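Local structure of metallo-beta-lactamase (Serratia marcescens, 6K4X) at residues A[11-15]-A[233-237]; A[18-22]-A[54-60]; A[48-52]-A[83-87]. The protein hydrolyses the beta-lactam ring of antibiotics using two zinc ions, probably with carbapenems among its substrates as in other subclass B3 metallo-beta-lactamases. All blocks are in the same frame, centred on the assembly; numbering follows the deposited sequence. Where two conformers were deposited one is given.

Contact 1 (A[11-15]-A[233-237]); sequences PFTIY and NSAYV
Residues 12 and 13 are extended, at phi/psi -157/152 and -86/130; the chain then turns a corner at Ile14 (-90/-47) and is extended again at Tyr15 (-164/129). Ile14 and Tyr15 both face Thr18 on the next strand, a classic beta bulge. Opposite, residues 233-236 form a 3-10 turn, with Tyr236 N bonded to Asn233 O (3.0 Å) and Val237 N to Ser234 O (3.0 Å). The backbones come nearest at Ile14 and Asn233, CA to CA 6.2 Å. Tyr236 (chi1 m) points toward the strand: Ile14 CG1 lies over one face of the Tyr236 ring, Ile14 CG2 is 3.9 Å from Tyr236 CG, and Phe12 (chi1 p) brings CE2 to 3.5 Å from Tyr236 OH. Asn233 (chi1 p) sets CB 3.1 Å from Ile14 O and packs ND2 beside the Tyr15 ring, 3.5 Å from Tyr15 CD1. Glu163 is hydrogen-bonded to Asn233 ND2. Three waters bridge the segments. The first joins Thr13 O to Tyr236 OH, 2.9 Å from each; the second donates to Thr13 O (2.9 Å) and accepts from Asn233 ND2 (3.0 Å); the third donates to Ile14 O (2.7 Å) and to Asn233 O (2.4 Å). Gln225 of helix 221-231 touches both Phe12 and Tyr236, while Ile210 and Ile212 of strand 210-213 pack on Ile14. Strand 12-15 is one edge strand of the seven-stranded sheet, so the link between helices 221-231 and 241-260 packs on a sheet edge of the alpha-beta/beta-alpha sandwich characteristic of metallo-beta-lactamases.

Contact 2 (A[18-22]-A[54-60]); sequences THYVG and NIRAMGF
Residues 18-20 are a beta strand that passes the C-terminal end of helix 47-57, with CA atoms nearest at His19-Met58 (8.1 Å) and Val21-Asn54 (5.3 Å). His19 (chi1 m) points toward the helix end. Its ND1 lies 3.7 Å from Met58 CE, and its ring meets that of Phe60 (chi1 m) obliquely, centroids 5.5 Å apart and planes at 44°; ND1 is hydrogen-bonded to Thr13 and NE2 to Ser32. Tyr20 turns away, its ring lying near that of Phe12. At Val21 (phi/psi -129/13, chi1 m) the strand has ended, and the side chain fits against the last helical turns: CB is 3.9 Å from Asn54 CB, CG2 4.2 Å from Ile55 CG1, and CG1 4.3 Å from Met58 CG. Met58, m at all three chi angles, thus reaches both Val21 and His19. Asn54 (chi1 m) sends ND2 to Val21 O in a nearly straight hydrogen bond of 3.0 Å; Gly22 O is equally close to Asn54 ND2 (3.0 Å), but the poor angle rules out a bond. Gly59, at phi/psi 95/9, stops the helix: Phe60 N bonds Ile55 O (3.2 Å) and Gly59 N bonds Arg56 O (2.8 Å). The helix that covers this sheet thus closes in a Schellman motif.

Contact 3 (A[48-52]-A[83-87]); sequences AQVVA and AMQKL
Met84, m at all three chi angles, lays its thioether across Ala48, Val51 and Ala52: SD is 3.5 Å from Ala48 O, 4.2 Å from Val51 CG1 and 4.0 Å from Ala52 CB, while its CG lies 4.1 Å from Ala48 CB. Both segments are regular helix, with Ala52 N bonded to Ala48 O (2.9 Å) and Leu87 N to Ala83 O (3.0 Å). Their axes approach to 10.2 Å, with N-to-C directions 42° apart (signed crossing angle -42°). The CA atoms are closest at Ala48-Met84, 6.2 Å. Ala83 meets Ala48 at the N-terminal end, CB to CB 3.8 Å, and one turn later Leu87 (chi1 m, chi2 t) places CD1 4.1 Å from Ala52 CB. Helices 47-57 and 81-88 are joined here with no hydrogen bond between the segments: the contact rests on van der Waals fit, the alanines of helix 47-57 admitting the flexible Met84 while Ala83 meets Ala48.

Contacts 2 and 3 are mostly buried and share helix 47-57: its C-terminal end and the residues just after it meet strand 18-20 and Val21 in contact 2, while an earlier turn meets helix 81-88 in contact 3, and Ile55 CD1 touches Met84 CE (4.2 Å) where they join. Contact 1 is only partly buried; its strand 12-15 is tied to contact 2 by probable hydrogen bonds, Phe12 O to Tyr20 N and Thr13 OG1 to His19 ND1 (both 2.8 Å). Chemistry follows place: waters and an aromatic-aliphatic patch at the sheet edge in contact 1, one side-chain to backbone hydrogen bond beside apolar packing in contact 2, apolar side chains without hydrogen bonds in contact 3.

Contact 1 (A[11-15]-A[233-237])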
loop_
_atom_site.group_PDB
_atom_site.type_symbol
_atom_site.label_atom_id
_atom_site.label_comp_id
_atom_site.label_asym_id
_atom_site.label_seq_id
_atom_site.Cartn_x
_atom_site.Cartn_y
_atom_site.Cartn_z
ATOM N N PRO A 11 2.627 -11.509 -12.834
ATOM C CA PRO A 11 1.901 -11.595 -11.565
ATOM C C PRO A 11 1.935 -13.013 -10.993
ATOM O O PRO A 11 2.228 -13.971 -11.692
ATOM C CB PRO A 11 0.488 -11.132 -11.926
ATOM C CG PRO A 11 0.368 -11.549 -13.385
ATOM C CD PRO A 11 1.733 -11.270 -13.975
ATOM N N PHE A 12 1.627 -13.112 -9.702
ATOM C CA PHE A 12 1.744 -14.377 -9.016
ATOM C C PHE A 12 0.844 -14.370 -7.798
ATOM O O PHE A 12 0.555 -13.330 -7.197
ATOM C CB PHE A 12 3.193 -14.655 -8.596
ATOM C CG PHE A 12 3.880 -13.593 -7.771
ATOM C CD1 PHE A 12 4.415 -12.484 -8.386
ATOM C CD2 PHE A 12 3.994 -13.699 -6.388
ATOM C CE1 PHE A 12 5.069 -11.512 -7.649
ATOM C CE2 PHE A 12 4.643 -12.730 -5.653
ATOM C CZ PHE A 12 5.159 -11.621 -6.276
ATOM N N THR A 13 0.400 -15.568 -7.427
ATOM C CA THR A 13 -0.432 -15.715 -6.238
ATOM C C THR A 13 0.459 -15.847 -5.011
ATOM O O THR A 13 1.384 -16.655 -4.985
ATOM C CB THR A 13 -1.372 -16.914 -6.361
ATOM O OG1 THR A 13 -2.216 -16.661 -7.482
ATOM C CG2 THR A 13 -2.178 -17.161 -5.104
ATOM N N ILE A 14 0.180 -15.065 -3.975
ATOM C CA ILE A 14 0.934 -15.121 -2.739
ATOM C C ILE A 14 0.298 -16.133 -1.786
ATOM O O ILE A 14 0.995 -16.960 -1.177
ATOM C CB ILE A 14 1.041 -13.715 -2.121
ATOM C CG1 ILE A 14 2.048 -12.908 -2.950
ATOM C CG2 ILE A 14 1.439 -13.755 -0.653
ATOM C CD1 ILE A 14 2.113 -11.436 -2.648
ATOM N N TYR A 15 -1.025 -16.084 -1.603
ATOM C CA TYR A 15 -1.701 -17.043 -0.740
ATOM C C TYR A 15 -3.191 -16.975 -1.044
ATOM O O TYR A 15 -3.775 -15.882 -1.042
ATOM C CB TYR A 15 -1.477 -16.717 0.740
ATOM C CG TYR A 15 -1.884 -17.849 1.650
ATOM C CD1 TYR A 15 -0.999 -18.888 1.900
ATOM C CD2 TYR A 15 -3.139 -17.904 2.228
ATOM C CE1 TYR A 15 -1.358 -19.967 2.691
ATOM C CE2 TYR A 15 -3.513 -18.978 3.023
ATOM C CZ TYR A 15 -2.629 -20.020 3.229
ATOM O OH TYR A 15 -2.970 -21.092 4.016
ATOM N N ASN A 233 4.511 -21.283 -0.809
ATOM C CA ASN A 233 4.124 -19.912 -0.429
ATOM C C ASN A 233 4.303 -19.672 1.069
ATOM O O ASN A 233 4.194 -18.529 1.515
ATOM C CB ASN A 233 2.721 -19.529 -0.913
ATOM C CG ASN A 233 1.568 -20.308 -0.308
ATOM O OD1 ASN A 233 1.677 -20.909 0.760
ATOM N ND2 ASN A 233 0.431 -20.283 -0.993
ATOM N N SER A 234 4.743 -20.667 1.828
ATOM C CA SER A 234 5.235 -20.403 3.148
ATOM C C SER A 234 6.411 -19.407 3.115
ATOM O O SER A 234 6.680 -18.810 4.132
ATOM C CB SER A 234 5.651 -21.673 3.825
ATOM O OG SER A 234 6.582 -22.400 3.045
ATOM N N ALA A 235 7.107 -19.287 1.983
ATOM C CA ALA A 235 8.226 -18.317 1.919
ATOM C C ALA A 235 7.742 -16.883 2.169
ATOM O O ALA A 235 8.581 -16.035 2.550
ATOM C CB ALA A 235 8.917 -18.406 0.608
ATOM N N TYR A 236 6.447 -16.588 1.914
ATOM C CA TYR A 236 5.917 -15.239 2.117
ATOM C C TYR A 236 5.495 -15.010 3.562
ATOM O O TYR A 236 5.247 -13.850 3.930
ATOM C CB TYR A 236 4.751 -14.929 1.179
ATOM C CG TYR A 236 5.106 -15.087 -0.270
ATOM C CD1 TYR A 236 5.973 -14.203 -0.887
ATOM C CD2 TYR A 236 4.569 -16.109 -1.024
ATOM C CE1 TYR A 236 6.316 -14.341 -2.216
ATOM C CE2 TYR A 236 4.921 -16.270 -2.339
ATOM C CZ TYR A 236 5.781 -15.386 -2.943
ATOM O OH TYR A 236 6.108 -15.539 -4.253
ATOM N N VAL A 237 5.386 -16.089 4.339
ATOM C CA VAL A 237 4.875 -16.070 5.655
ATOM C C VAL A 237 6.014 -15.748 6.606
ATOM O O VAL A 237 7.052 -16.413 6.596
ATOM C CB VAL A 237 4.212 -17.411 6.009
ATOM C CG1 VAL A 237 3.829 -17.477 7.473
ATOM C CG2 VAL A 237 3.009 -17.681 5.126
HETATM O O HOH W 1 4.165 -17.234 -5.471
HETATM O O HOH W 2 0.700 -19.211 -3.806
HETATM O O HOH W 3 1.969 -17.610 1.307
#

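Contact 2 (A[18-22]-A[54-60])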
loop_
_atom_site.group_PDB
_atom_site.type_symbol
_atom_site.label_atom_id
_atom_site.label_comp_id
_atom_site.label_asym_id
_atom_site.label_seq_id
_atom_site.Cartn_x
_atom_site.Cartn_y
_atom_site.Cartn_z
ATOM N N THR A 18 -5.097 -13.907 -2.650
ATOM C CA THR A 18 -4.247 -12.732 -2.669
ATOM C C THR A 18 -3.202 -12.882 -3.770
ATOM O O THR A 18 -2.369 -13.791 -3.695
ATOM C CB THR A 18 -3.516 -12.554 -1.333
ATOM O OG1 THR A 18 -4.470 -12.272 -0.300
ATOM C CG2 THR A 18 -2.504 -11.439 -1.367
ATOM N N HIS A 19 -3.248 -11.978 -4.740
ATOM C CA HIS A 19 -2.369 -12.044 -5.925
ATOM C C HIS A 19 -1.557 -10.752 -6.030
ATOM O O HIS A 19 -2.135 -9.654 -5.887
ATOM C CB HIS A 19 -3.183 -12.228 -7.212
ATOM C CG HIS A 19 -4.279 -13.227 -7.076
ATOM N ND1 HIS A 19 -4.054 -14.587 -7.092
ATOM C CD2 HIS A 19 -5.594 -13.050 -6.839
ATOM C CE1 HIS A 19 -5.220 -15.196 -6.917
ATOM N NE2 HIS A 19 -6.177 -14.277 -6.737
ATOM N N TYR A 20 -0.258 -10.858 -6.283
ATOM C CA TYR A 20 0.551 -9.716 -6.605
ATOM C C TYR A 20 0.366 -9.385 -8.083
ATOM O O TYR A 20 0.590 -10.240 -8.935
ATOM C CB TYR A 20 2.017 -9.998 -6.300
ATOM C CG TYR A 20 2.921 -8.805 -6.458
ATOM C CD1 TYR A 20 3.385 -8.405 -7.702
ATOM C CD2 TYR A 20 3.291 -8.054 -5.350
ATOM C CE1 TYR A 20 4.218 -7.307 -7.825
ATOM C CE2 TYR A 20 4.136 -6.964 -5.465
ATOM C CZ TYR A 20 4.593 -6.577 -6.709
ATOM O OH TYR A 20 5.438 -5.504 -6.805
ATOM N N VAL A 21 -0.050 -8.142 -8.363
ATOM C CA VAL A 21 -0.298 -7.675 -9.703
ATOM C C VAL A 21 0.425 -6.354 -9.980
ATOM O O VAL A 21 0.133 -5.687 -10.976
ATOM C CB VAL A 21 -1.802 -7.552 -10.005
ATOM C CG1 VAL A 21 -2.475 -8.910 -10.016
ATOM C CG2 VAL A 21 -2.509 -6.584 -9.076
ATOM N N GLY A 22 1.355 -5.954 -9.104
ATOM C CA GLY A 22 2.089 -4.717 -9.273
ATOM C C GLY A 22 3.222 -4.810 -10.285
ATOM O O GLY A 22 3.341 -5.728 -11.108
ATOM N N ASN A 54 -1.745 -7.403 -15.828
ATOM C CA ASN A 54 -1.465 -8.395 -14.831
ATOM C C ASN A 54 -2.764 -8.995 -14.282
ATOM O O ASN A 54 -2.843 -10.199 -14.051
ATOM C CB ASN A 54 -0.590 -7.811 -13.726
ATOM C CG ASN A 54 0.856 -7.604 -14.128
ATOM O OD1 ASN A 54 1.311 -8.120 -15.158
ATOM N ND2 ASN A 54 1.610 -6.901 -13.296
ATOM N N ILE A 55 -3.760 -8.147 -14.025
ATOM C CA ILE A 55 -5.028 -8.640 -13.526
ATOM C C ILE A 55 -5.626 -9.597 -14.559
ATOM O O ILE A 55 -6.127 -10.671 -14.208
ATOM C CB ILE A 55 -5.960 -7.456 -13.218
ATOM C CG1 ILE A 55 -5.454 -6.670 -12.007
ATOM C CG2 ILE A 55 -7.392 -7.924 -13.034
ATOM C CD1 ILE A 55 -6.122 -5.342 -11.814
ATOM N N ARG A 56 -5.608 -9.204 -15.831
ATOM C CA ARG A 56 -6.132 -10.078 -16.888
ATOM C C ARG A 56 -5.318 -11.380 -16.957
ATOM O O ARG A 56 -5.881 -12.455 -17.170
ATOM C CB ARG A 56 -6.178 -9.335 -18.226
ATOM C CG ARG A 56 -7.152 -8.163 -18.246
ATOM C CD ARG A 56 -7.345 -7.613 -19.646
ATOM N NE ARG A 56 -6.122 -7.168 -20.304
ATOM C CZ ARG A 56 -5.652 -5.926 -20.283
ATOM N NH1 ARG A 56 -6.404 -4.958 -19.791
ATOM N NH2 ARG A 56 -4.448 -5.643 -20.766
ATOM N N ALA A 57 -4.003 -11.290 -16.801
ATOM C CA ALA A 57 -3.156 -12.485 -16.874
ATOM C C ALA A 57 -3.489 -13.474 -15.753
ATOM O O ALA A 57 -3.253 -14.671 -15.908
ATOM C CB ALA A 57 -1.698 -12.091 -16.854
ATOM N N MET A 58 -4.036 -12.990 -14.637
ATOM C CA MET A 58 -4.453 -13.857 -13.534
ATOM C C MET A 58 -5.886 -14.360 -13.750
ATOM O O MET A 58 -6.424 -15.085 -12.911
ATOM C CB MET A 58 -4.326 -13.114 -12.205
ATOM C CG MET A 58 -2.877 -12.760 -11.870
ATOM S SD MET A 58 -1.732 -14.165 -11.802
ATOM C CE MET A 58 -2.220 -14.940 -10.265
ATOM N N GLY A 59 -6.473 -14.049 -14.901
ATOM C CA GLY A 59 -7.760 -14.617 -15.307
ATOM C C GLY A 59 -8.952 -13.761 -14.962
ATOM O O GLY A 59 -10.079 -14.276 -15.036
ATOM N N PHE A 60 -8.744 -12.526 -14.506
ATOM C CA PHE A 60 -9.829 -11.706 -13.988
ATOM C C PHE A 60 -10.185 -10.604 -14.984
ATOM O O PHE A 60 -9.346 -10.181 -15.766
ATOM C CB PHE A 60 -9.455 -11.159 -12.610
ATOM C CG PHE A 60 -9.178 -12.248 -11.613
ATOM C CD1 PHE A 60 -10.175 -13.116 -11.207
ATOM C CD2 PHE A 60 -7.903 -12.449 -11.118
ATOM C CE1 PHE A 60 -9.911 -14.141 -10.311
ATOM C CE2 PHE A 60 -7.645 -13.451 -10.202
ATOM C CZ PHE A 60 -8.643 -14.315 -9.825
#

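Contact 3 (A[48-52]-A[83-87])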
loop_
_atom_site.group_PDB
_atom_site.type_symbol
_atom_site.label_atom_id
_atom_site.label_comp_id
_atom_site.label_asym_id
_atom_site.label_seq_id
_atom_site.Cartn_x
_atom_site.Cartn_y
_atom_site.Cartn_z
ATOM N N ALA A 48 -0.026 1.668 -14.519
ATOM C CA ALA A 48 -1.409 1.212 -14.603
ATOM C C ALA A 48 -1.580 0.196 -15.730
ATOM O O ALA A 48 -2.384 -0.719 -15.618
ATOM C CB ALA A 48 -2.365 2.364 -14.780
ATOM N N GLN A 49 -0.877 0.388 -16.846
ATOM C CA GLN A 49 -1.020 -0.547 -17.977
ATOM C C GLN A 49 -0.467 -1.924 -17.607
ATOM O O GLN A 49 -0.951 -2.942 -18.129
ATOM C CB GLN A 49 -0.319 -0.001 -19.228
ATOM C CG GLN A 49 -0.825 1.374 -19.640
ATOM C CD GLN A 49 -2.331 1.461 -19.720
ATOM O OE1 GLN A 49 -2.958 2.387 -19.191
ATOM N NE2 GLN A 49 -2.935 0.491 -20.384
ATOM N N VAL A 50 0.568 -1.954 -16.759
ATOM C CA VAL A 50 1.117 -3.194 -16.244
ATOM C C VAL A 50 0.112 -3.875 -15.308
ATOM O O VAL A 50 -0.160 -5.072 -15.453
ATOM C CB VAL A 50 2.481 -2.930 -15.581
ATOM C CG1 VAL A 50 3.001 -4.131 -14.840
ATOM C CG2 VAL A 50 3.509 -2.428 -16.584
ATOM N N VAL A 51 -0.425 -3.118 -14.345
ATOM C CA VAL A 51 -1.367 -3.669 -13.407
ATOM C C VAL A 51 -2.588 -4.241 -14.139
ATOM O O VAL A 51 -3.060 -5.317 -13.830
ATOM C CB VAL A 51 -1.789 -2.611 -12.382
ATOM C CG1 VAL A 51 -2.901 -3.112 -11.485
ATOM C CG2 VAL A 51 -0.614 -2.133 -11.565
ATOM N N ALA A 52 -3.114 -3.498 -15.125
ATOM C CA ALA A 52 -4.283 -3.953 -15.861
ATOM C C ALA A 52 -4.003 -5.276 -16.575
ATOM O O ALA A 52 -4.824 -6.208 -16.505
ATOM C CB ALA A 52 -4.738 -2.882 -16.820
ATOM N N ALA A 83 -6.258 5.972 -13.794
ATOM C CA ALA A 83 -6.414 5.170 -14.991
ATOM C C ALA A 83 -7.126 3.856 -14.656
ATOM O O ALA A 83 -8.005 3.399 -15.396
ATOM C CB ALA A 83 -5.091 4.918 -15.667
ATOM N N MET A 84 -6.723 3.209 -13.566
ATOM C CA MET A 84 -7.375 1.964 -13.145
ATOM C C MET A 84 -8.844 2.220 -12.782
ATOM O O MET A 84 -9.711 1.388 -13.065
ATOM C CB MET A 84 -6.637 1.337 -11.969
ATOM C CG MET A 84 -5.256 0.757 -12.300
ATOM S SD MET A 84 -5.225 -0.424 -13.652
ATOM C CE MET A 84 -6.657 -1.430 -13.234
ATOM N N GLN A 85 -9.152 3.353 -12.160
ATOM C CA GLN A 85 -10.532 3.701 -11.799
ATOM C C GLN A 85 -11.381 3.783 -13.074
ATOM O O GLN A 85 -12.466 3.254 -13.145
ATOM C CB GLN A 85 -10.540 5.009 -11.014
ATOM C CG GLN A 85 -11.884 5.336 -10.372
ATOM C CD GLN A 85 -12.934 5.761 -11.368
ATOM O OE1 GLN A 85 -12.671 6.533 -12.294
ATOM N NE2 GLN A 85 -14.143 5.265 -11.188
ATOM N N LYS A 86 -10.846 4.422 -14.114
ATOM C CA LYS A 86 -11.559 4.565 -15.389
ATOM C C LYS A 86 -11.779 3.192 -16.028
ATOM O O LYS A 86 -12.840 2.923 -16.584
ATOM C CB LYS A 86 -10.751 5.429 -16.359
ATOM C CG LYS A 86 -10.764 6.915 -16.060
ATOM C CD LYS A 86 -9.954 7.728 -17.038
ATOM C CE LYS A 86 -8.467 7.679 -16.762
ATOM N NZ LYS A 86 -7.677 7.176 -17.917
ATOM N N LEU A 87 -10.755 2.341 -16.002
ATOM C CA LEU A 87 -10.830 1.035 -16.673
ATOM C C LEU A 87 -11.829 0.124 -15.955
ATOM O O LEU A 87 -12.399 -0.769 -16.595
ATOM C CB LEU A 87 -9.460 0.361 -16.732
ATOM C CG LEU A 87 -8.447 0.966 -17.702
ATOM C CD1 LEU A 87 -7.081 0.358 -17.468
ATOM C CD2 LEU A 87 -8.883 0.773 -19.143
#